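Local coordinates for TraI domain-containing protein (Salmonella typhi, PDB 2IPQ) that is of unknown function, but belongs to the TraI family and is probably linked to conjugal DNA transfer, this chain being its C-terminal domain, at residues V40-V44 against P45-F49. Numbering follows the deposited sequence.
Sequences VFISV and PGVFF
F48 has CG beside its backbone N and anti to the carbonyl carbon (chi1 -66°). V44 CG1 leans the same way, but its chi1 of -32° falls short of a staggered position. With the chain turned at P45, the two side chains lie side by side, and V44 CG1 meets F48 CE2 obliquely at 3.9 Å. The motif is a type VI turn over S43-G46, with a cis peptide bond between V44 and P45. It joins strand 39-43 of the antiparallel sheet to helix 46-54 in the C-terminal domain of this TraI-like protein, whose sequence family is placed in the HTH clan. With the chain turned back, V47 N donates to S43 O at 2.9 Å, tilted from the carbonyl plane, with an N-H...O angle of 156°. V47 CG1 lies over the centre of the F48 ring, 4.0 Å above its plane. It also touches I42 CG1, back on the strand, at 4.3 Å. F11 and K69, V72 and Q73 of helix 68-77 also pack on F48, while Y111 of strand 105-114 touches V44 and I42. A water bridges the turn at the first residue of the helix: it accepts from G46 N at 2.9 Å and is hydrogen-bonded to S43 OG at 3.2 Å.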
loop_
_atom_site.group_PDB
_atom_site.type_symbol
_atom_site.label_atom_id
_atom_site.label_comp_id
_atom_site.label_asym_id
_atom_site.label_seq_id
_atom_site.Cartn_x
_atom_site.Cartn_y
_atom_site.Cartn_z
ATOM N N VAL A 40 -4.978 0.141 -5.041
ATOM C CA VAL A 40 -4.342 0.753 -3.898
ATOM C C VAL A 40 -2.846 0.501 -3.996
ATOM O O VAL A 40 -2.422 -0.623 -4.032
ATOM C CB VAL A 40 -4.897 0.188 -2.592
ATOM C CG1 VAL A 40 -4.169 0.835 -1.359
ATOM C CG2 VAL A 40 -6.441 0.436 -2.525
ATOM N N PHE A 41 -2.048 1.557 -4.045
ATOM C CA PHE A 41 -0.606 1.401 -4.019
ATOM C C PHE A 41 -0.099 1.465 -2.585
ATOM O O PHE A 41 -0.352 2.421 -1.865
ATOM C CB PHE A 41 0.054 2.510 -4.849
ATOM C CG PHE A 41 1.553 2.531 -4.771
ATOM C CD1 PHE A 41 2.315 1.722 -5.606
ATOM C CD2 PHE A 41 2.211 3.387 -3.883
ATOM C CE1 PHE A 41 3.714 1.740 -5.547
ATOM C CE2 PHE A 41 3.618 3.411 -3.818
ATOM C CZ PHE A 41 4.361 2.591 -4.650
ATOM N N ILE A 42 0.643 0.449 -2.161
ATOM C CA ILE A 42 1.250 0.517 -0.841
ATOM C C ILE A 42 2.774 0.477 -0.979
ATOM O O ILE A 42 3.384 -0.463 -1.550
ATOM C CB ILE A 42 0.702 -0.586 0.104
ATOM C CG1 ILE A 42 1.215 -1.942 -0.346
ATOM C CG2 ILE A 42 -0.868 -0.607 0.112
ATOM C CD1 ILE A 42 0.636 -3.150 0.443
ATOM N N SER A 43 3.412 1.494 -0.451
ATOM C CA SER A 43 4.818 1.589 -0.700
ATOM C C SER A 43 5.590 0.737 0.295
ATOM O O SER A 43 5.175 0.575 1.434
ATOM C CB SER A 43 5.282 3.042 -0.738
ATOM O OG SER A 43 5.416 3.493 0.563
ATOM N N VAL A 44 6.696 0.173 -0.159
ATOM C CA VAL A 44 7.572 -0.652 0.679
ATOM C C VAL A 44 8.982 -0.074 0.669
ATOM O O VAL A 44 9.467 0.387 -0.365
ATOM C CB VAL A 44 7.631 -2.167 0.270
ATOM C CG1 VAL A 44 6.307 -2.674 -0.315
ATOM C CG2 VAL A 44 8.712 -2.411 -0.659
ATOM N N PRO A 45 9.651 -0.091 1.828
ATOM C CA PRO A 45 9.240 -0.718 3.081
ATOM C C PRO A 45 8.243 0.090 3.946
ATOM O O PRO A 45 7.809 -0.408 4.965
ATOM C CB PRO A 45 10.569 -0.854 3.816
ATOM C CG PRO A 45 11.272 0.424 3.433
ATOM C CD PRO A 45 10.964 0.569 1.958
ATOM N N GLY A 46 7.885 1.314 3.555
ATOM C CA GLY A 46 7.072 2.203 4.397
ATOM C C GLY A 46 5.836 1.558 5.039
ATOM O O GLY A 46 5.579 1.752 6.219
ATOM N N VAL A 47 5.059 0.785 4.288
ATOM C CA VAL A 47 3.808 0.264 4.842
ATOM C C VAL A 47 4.058 -0.808 5.922
ATOM O O VAL A 47 3.275 -0.977 6.843
ATOM C CB VAL A 47 2.905 -0.339 3.762
ATOM C CG1 VAL A 47 3.570 -1.582 3.176
ATOM C CG2 VAL A 47 1.563 -0.772 4.393
ATOM N N PHE A 48 5.165 -1.531 5.809
ATOM C CA PHE A 48 5.517 -2.541 6.796
ATOM C C PHE A 48 6.094 -1.905 8.053
ATOM O O PHE A 48 5.816 -2.341 9.161
ATOM C CB PHE A 48 6.493 -3.531 6.195
ATOM C CG PHE A 48 5.901 -4.349 5.074
ATOM C CD1 PHE A 48 4.783 -5.146 5.297
ATOM C CD2 PHE A 48 6.469 -4.326 3.809
ATOM C CE1 PHE A 48 4.229 -5.906 4.270
ATOM C CE2 PHE A 48 5.934 -5.066 2.775
ATOM C CZ PHE A 48 4.806 -5.866 2.993
ATOM N N PHE A 49 6.897 -0.866 7.881
ATOM C CA PHE A 49 7.401 -0.106 9.022
ATOM C C PHE A 49 6.255 0.526 9.810
ATOM O O PHE A 49 6.302 0.599 11.035
ATOM C CB PHE A 49 8.352 0.988 8.544
ATOM C CG PHE A 49 9.703 0.488 8.162
ATOM C CD1 PHE A 49 10.238 -0.633 8.770
ATOM C CD2 PHE A 49 10.450 1.148 7.198
ATOM C CE1 PHE A 49 11.495 -1.102 8.425
ATOM C CE2 PHE A 49 11.723 0.684 6.843
ATOM C CZ PHE A 49 12.236 -0.446 7.459
HETATM O O HOH W 1 8.442 3.205 1.393
#